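Local coordinates for Lactamase_B domain-containing protein (Pontibacter korlensis, PDB 6XFR) that probably hydrolyses beta-lactams to substituted beta-amino acids, as a zinc-dependent metallo-beta-lactamase of subclass B1, at residues Val31-Leu36 / Pro200-Trp205; Gln7-Lys12 / Thr21-Tyr26. All coordinates share one frame; numbering follows the deposited sequence.

Contact 1. Residues Val31-Leu36 / Pro200-Trp205. With ZN (zinc ion), chain O.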
loop_
_atom_site.group_PDB
_atom_site.type_symbol
_atom_site.label_atom_id
_atom_site.label_comp_id
_atom_site.label_asym_id
_atom_site.label_seq_id
_atom_site.Cartn_x
_atom_site.Cartn_y
_atom_site.Cartn_z
ATOM N N VAL B 31 -14.795 8.254 -4.785
ATOM C CA VAL B 31 -13.456 8.710 -5.137
ATOM C C VAL B 31 -12.702 9.003 -3.847
ATOM O O VAL B 31 -13.147 9.839 -3.043
ATOM C CB VAL B 31 -13.513 9.954 -6.039
ATOM C CG1 VAL B 31 -12.151 10.575 -6.152
ATOM C CG2 VAL B 31 -14.030 9.579 -7.407
ATOM N N PRO B 32 -11.576 8.349 -3.595
ATOM C CA PRO B 32 -10.736 8.715 -2.452
ATOM C C PRO B 32 -9.778 9.861 -2.768
ATOM O O PRO B 32 -9.429 10.131 -3.921
ATOM C CB PRO B 32 -9.968 7.416 -2.163
ATOM C CG PRO B 32 -9.804 6.793 -3.532
ATOM C CD PRO B 32 -11.055 7.179 -4.323
ATOM N N SER B 33 -9.354 10.538 -1.700
ATOM C CA SER B 33 -8.274 11.510 -1.747
ATOM C C SER B 33 -7.303 11.207 -0.613
ATOM O O SER B 33 -7.715 11.087 0.550
ATOM C CB SER B 33 -8.801 12.945 -1.644
ATOM O OG SER B 33 -7.937 13.814 -2.368
ATOM N N HIS B 34 -6.037 11.017 -0.960
ATOM C CA HIS B 34 -5.030 10.617 0.010
ATOM C C HIS B 34 -4.164 11.811 0.398
ATOM O O HIS B 34 -3.812 12.645 -0.447
ATOM C CB HIS B 34 -4.159 9.485 -0.543
ATOM C CG HIS B 34 -4.942 8.287 -0.958
ATOM N ND1 HIS B 34 -5.845 7.667 -0.119
ATOM C CD2 HIS B 34 -4.972 7.592 -2.119
ATOM C CE1 HIS B 34 -6.399 6.642 -0.747
ATOM N NE2 HIS B 34 -5.885 6.573 -1.961
ATOM N N GLY B 35 -3.877 11.913 1.701
ATOM C CA GLY B 35 -2.798 12.742 2.201
ATOM C C GLY B 35 -1.927 11.916 3.134
ATOM O O GLY B 35 -2.184 10.732 3.358
ATOM N N LEU B 36 -0.910 12.569 3.691
ATOM C CA LEU B 36 -0.039 11.949 4.686
ATOM C C LEU B 36 -0.182 12.643 6.031
ATOM O O LEU B 36 -0.435 13.854 6.115
ATOM C CB LEU B 36 1.430 12.026 4.296
ATOM C CG LEU B 36 1.966 11.184 3.160
ATOM C CD1 LEU B 36 3.508 11.271 3.159
ATOM C CD2 LEU B 36 1.485 9.764 3.330
ATOM N N PRO B 200 -0.121 8.172 -4.696
ATOM C CA PRO B 200 -0.960 9.038 -5.524
ATOM C C PRO B 200 -2.126 9.587 -4.711
ATOM O O PRO B 200 -2.347 9.240 -3.552
ATOM C CB PRO B 200 -1.460 8.085 -6.609
ATOM C CG PRO B 200 -1.604 6.785 -5.876
ATOM C CD PRO B 200 -0.480 6.754 -4.831
ATOM N N SER B 201 -2.921 10.421 -5.364
ATOM C CA SER B 201 -4.030 10.984 -4.622
ATOM C C SER B 201 -5.269 10.115 -4.670
ATOM O O SER B 201 -5.963 9.990 -3.660
ATOM C CB SER B 201 -4.376 12.370 -5.165
ATOM O OG SER B 201 -3.614 13.311 -4.474
ATOM N N HIS B 202 -5.561 9.507 -5.813
ATOM C CA HIS B 202 -6.903 9.011 -6.071
ATOM C C HIS B 202 -6.940 7.513 -6.384
ATOM O O HIS B 202 -7.888 7.015 -7.007
ATOM C CB HIS B 202 -7.529 9.847 -7.185
ATOM C CG HIS B 202 -7.588 11.312 -6.867
ATOM N ND1 HIS B 202 -8.216 11.798 -5.740
ATOM C CD2 HIS B 202 -7.087 12.391 -7.511
ATOM C CE1 HIS B 202 -8.105 13.112 -5.709
ATOM N NE2 HIS B 202 -7.430 13.498 -6.776
ATOM N N GLY B 203 -5.952 6.771 -5.894
ATOM C CA GLY B 203 -5.932 5.333 -6.010
ATOM C C GLY B 203 -4.904 4.753 -5.060
ATOM O O GLY B 203 -4.263 5.482 -4.286
ATOM N N PRO B 204 -4.754 3.426 -5.083
ATOM C CA PRO B 204 -3.789 2.760 -4.190
ATOM C C PRO B 204 -2.361 3.127 -4.539
ATOM O O PRO B 204 -2.035 3.411 -5.691
ATOM C CB PRO B 204 -4.055 1.263 -4.415
ATOM C CG PRO B 204 -5.442 1.215 -5.114
ATOM C CD PRO B 204 -5.499 2.477 -5.926
ATOM N N TRP B 205 -1.506 3.125 -3.527
ATOM C CA TRP B 205 -0.099 3.434 -3.733
ATOM C C TRP B 205 0.675 2.182 -4.186
ATOM O O TRP B 205 0.170 1.064 -4.172
ATOM C CB TRP B 205 0.495 4.033 -2.460
ATOM C CG TRP B 205 -0.072 3.424 -1.171
ATOM C CD1 TRP B 205 0.528 2.482 -0.370
ATOM C CD2 TRP B 205 -1.349 3.715 -0.550
ATOM N NE1 TRP B 205 -0.283 2.174 0.695
ATOM C CE2 TRP B 205 -1.436 2.913 0.617
ATOM C CE3 TRP B 205 -2.430 4.576 -0.872
ATOM C CZ2 TRP B 205 -2.557 2.943 1.471
ATOM C CZ3 TRP B 205 -3.540 4.612 -0.012
ATOM C CH2 TRP B 205 -3.592 3.792 1.145
HETATM ZN ZN ZN O . -7.037 15.345 -7.357
HETATM O O HOH W 1 -7.254 14.614 -9.538
#
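His34 and His202 each reach across the junction between Val31-Leu36, on a strand of one sheet of the metallo-beta-lactamase fold, and Pro200-Trp205, the loop leaving an edge strand of the other sheet. His34 N gives a hydrogen bond to Ser201 O (2.9 Å). His202 ND1 gives another to Pro32 O at 2.7 Å, nearly straight at 174° and in the imidazole plane, which fixes the rotation of the ring as a second-shell anchor. On its far side the same ring binds zinc through NE2 (2.0 Å), in a site completed by Asp82, Cys160 and water 1 at 2.3 Å. Ser33 CA also lies 3.4 Å from Ser201 O, a CA-H...O contact beside the His34 N bond. Ser33 OG rests beside His202 CE1, and Lys83 NZ is hydrogen-bonded to both Ser33 OG and Ser201 OG. Pro32 CG packs against the carbonyl group of His202. The aromatic pair of His34 and Trp205 is T-shaped, with ring planes at 87°. His34 ND1 is hydrogen-bonded to Thr21 OG1. Turned by chi2 of 102°, the Trp205 indole presents its edge to one face of His34, and CZ3 stands 3.5 Å above the plane, over the centre of the imidazole.

Contact 2. Residues Gln7-Lys12 / Thr21-Tyr26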
loop_
_atom_site.group_PDB
_atom_site.type_symbol
_atom_site.label_atom_id
_atom_site.label_comp_id
_atom_site.label_asym_id
_atom_site.label_seq_id
_atom_site.Cartn_x
_atom_site.Cartn_y
_atom_site.Cartn_z
ATOM N N GLN B 7 -16.841 9.423 4.833
ATOM C CA GLN B 7 -16.106 9.769 6.041
ATOM C C GLN B 7 -14.633 10.049 5.777
ATOM O O GLN B 7 -14.258 10.713 4.796
ATOM C CB GLN B 7 -16.198 8.659 7.078
ATOM C CG GLN B 7 -17.240 8.892 8.121
ATOM C CD GLN B 7 -16.836 8.253 9.423
ATOM O OE1 GLN B 7 -16.005 7.327 9.438
ATOM N NE2 GLN B 7 -17.401 8.746 10.534
ATOM N N LEU B 8 -13.796 9.538 6.680
ATOM C CA LEU B 8 -12.362 9.662 6.562
ATOM C C LEU B 8 -11.734 8.411 7.135
ATOM O O LEU B 8 -12.146 7.934 8.191
ATOM C CB LEU B 8 -11.823 10.900 7.281
ATOM C CG LEU B 8 -10.291 10.973 7.166
ATOM C CD1 LEU B 8 -9.828 12.271 6.493
ATOM C CD2 LEU B 8 -9.639 10.779 8.519
ATOM N N GLU B 9 -10.708 7.913 6.460
ATOM C CA GLU B 9 -10.014 6.711 6.883
ATOM C C GLU B 9 -8.521 6.977 6.980
ATOM O O GLU B 9 -7.968 7.753 6.190
ATOM C CB GLU B 9 -10.277 5.588 5.915
ATOM C CG GLU B 9 -11.131 4.564 6.521
ATOM C CD GLU B 9 -10.371 3.842 7.608
ATOM O OE1 GLU B 9 -9.628 2.889 7.272
ATOM O OE2 GLU B 9 -10.467 4.262 8.791
ATOM N N VAL B 10 -7.873 6.365 7.969
ATOM C CA VAL B 10 -6.442 6.541 8.197
ATOM C C VAL B 10 -5.782 5.167 8.252
ATOM O O VAL B 10 -6.257 4.269 8.967
ATOM C CB VAL B 10 -6.151 7.337 9.479
ATOM C CG1 VAL B 10 -4.659 7.555 9.627
ATOM C CG2 VAL B 10 -6.875 8.643 9.427
ATOM N N THR B 11 -4.715 4.985 7.461
ATOM C CA THR B 11 -3.954 3.741 7.509
ATOM C C THR B 11 -2.467 4.020 7.669
ATOM O O THR B 11 -1.936 4.960 7.075
ATOM C CB THR B 11 -4.212 2.880 6.258
ATOM O OG1 THR B 11 -4.293 3.726 5.104
ATOM C CG2 THR B 11 -5.511 2.100 6.404
ATOM N N LYS B 12 -1.800 3.159 8.438
ATOM C CA LYS B 12 -0.386 3.305 8.747
ATOM C C LYS B 12 0.444 2.557 7.706
ATOM O O LYS B 12 0.141 1.413 7.371
ATOM C CB LYS B 12 -0.108 2.765 10.148
ATOM C CG LYS B 12 0.707 3.690 11.004
ATOM C CD LYS B 12 1.064 3.079 12.357
ATOM C CE LYS B 12 2.327 3.757 12.889
ATOM N NZ LYS B 12 2.678 3.247 14.258
ATOM N N THR B 21 -7.411 9.253 4.122
ATOM C CA THR B 21 -8.185 9.125 2.890
ATOM C C THR B 21 -9.552 9.733 3.133
ATOM O O THR B 21 -10.271 9.322 4.048
ATOM C CB THR B 21 -8.313 7.673 2.383
ATOM O OG1 THR B 21 -7.019 7.158 2.057
ATOM C CG2 THR B 21 -9.151 7.630 1.105
ATOM N N SER B 22 -9.880 10.735 2.327
ATOM C CA SER B 22 -11.181 11.386 2.301
ATOM C C SER B 22 -12.014 10.756 1.194
ATOM O O SER B 22 -11.488 10.312 0.170
ATOM C CB SER B 22 -11.022 12.896 2.033
ATOM O OG SER B 22 -10.640 13.650 3.172
ATOM N N TYR B 23 -13.321 10.739 1.382
ATOM C CA TYR B 23 -14.166 10.160 0.355
ATOM C C TYR B 23 -15.173 11.192 -0.117
ATOM O O TYR B 23 -15.560 12.102 0.623
ATOM C CB TYR B 23 -14.873 8.868 0.843
ATOM C CG TYR B 23 -13.896 7.766 1.217
ATOM C CD1 TYR B 23 -13.641 7.464 2.551
ATOM C CD2 TYR B 23 -13.191 7.067 0.246
ATOM C CE1 TYR B 23 -12.726 6.484 2.913
ATOM C CE2 TYR B 23 -12.267 6.087 0.593
ATOM C CZ TYR B 23 -12.040 5.794 1.932
ATOM O OH TYR B 23 -11.140 4.805 2.293
ATOM N N LYS B 24 -15.572 11.029 -1.370
ATOM C CA LYS B 24 -16.658 11.762 -1.991
ATOM C C LYS B 24 -17.196 10.871 -3.087
ATOM O O LYS B 24 -16.419 10.331 -3.876
ATOM C CB LYS B 24 -16.179 13.071 -2.599
ATOM C CG LYS B 24 -15.854 14.108 -1.597
ATOM C CD LYS B 24 -16.244 15.465 -2.101
ATOM C CE LYS B 24 -15.868 16.472 -1.055
ATOM N NZ LYS B 24 -15.576 15.778 0.239
ATOM N N THR B 25 -18.511 10.779 -3.194
ATOM C CA THR B 25 -19.098 10.023 -4.289
ATOM C C THR B 25 -19.378 10.989 -5.432
ATOM O O THR B 25 -19.991 12.046 -5.228
ATOM C CB THR B 25 -20.362 9.272 -3.836
ATOM O OG1 THR B 25 -20.798 8.390 -4.882
ATOM C CG2 THR B 25 -21.495 10.222 -3.462
ATOM N N TYR B 26 -18.896 10.636 -6.622
ATOM C CA TYR B 26 -18.945 11.491 -7.805
ATOM C C TYR B 26 -19.687 10.743 -8.900
ATOM O O TYR B 26 -19.141 9.806 -9.494
ATOM C CB TYR B 26 -17.548 11.854 -8.300
ATOM C CG TYR B 26 -17.019 13.178 -7.835
ATOM C CD1 TYR B 26 -17.046 13.528 -6.493
ATOM C CD2 TYR B 26 -16.464 14.066 -8.739
ATOM C CE1 TYR B 26 -16.550 14.731 -6.068
ATOM C CE2 TYR B 26 -15.964 15.269 -8.326
ATOM C CZ TYR B 26 -16.010 15.601 -6.989
ATOM O OH TYR B 26 -15.515 16.816 -6.572
#
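Glu9 and Tyr23 meet on one face of the antiparallel beta hairpin of strands 8-14 and 17-25, whose segments 8-12 and 21-25 run at 152°. Tyr23 CG sits anti to its carbonyl carbon, beside the backbone N (chi1 -62°). The end of the ring comes nearer Gln7-Lys12, with OH 3.8 Å from Glu9 CB. That methylene lies at the rim of the phenol, near its plane, with Tyr23 CE1 4.0 Å away; the contact is therefore edge-on, without stacking. The carboxylate of Glu9 leads away from Thr21-Tyr26, its chain bent at chi2, and OE2 accepts a weak bond from Val10 N. Thr21 shares this face, and its OG1 is hydrogen-bonded to His34. On the other face Leu8 and Ser22 form the non-hydrogen-bonded pair: Leu8 CG is anti to the backbone N, and CD1 lies 3.7 Å from Ser22 OG, whose polar partner is Trp51 N. Between the faces, the hydrogen-bonded pair Glu9-Thr21 closes with Glu9 N to Thr21 O (2.8 Å) and Thr21 N to Glu9 O (2.6 Å). Helix 53-67 packs on the Leu8 and Ser22 face through Glu58, Pro55 and Trp62. Strand 30-40 continues the sheet beyond 17-25, while strand 8-14 is its outermost strand within the chain, where Val10 O accepts a bond from Gln166 of the second subunit.

How the contacts relate
Contact 1 lies deeper, about 8 Å from the chain's centre to its own, and joins the two sheets at the zinc site. Contact 2, at about 14 Å, lies within one sheet near its edge and has exposed residues at its margin. Contact 1 works through two imidazoles and an indole, one imidazole also binding zinc; contact 2 works mainly through a strand-to-strand backbone pair with lighter side-chain packing. Neighbouring strands 17-25 and 30-40 link them: His34 ND1 lies 2.5 Å from Thr21 OG1 in a probable hydrogen bond, and Pro32 packs on Thr21. Strand 30-40, which carries Pro32, is thus a direct neighbour of strand 17-25 of contact 2. Both also touch the second subunit.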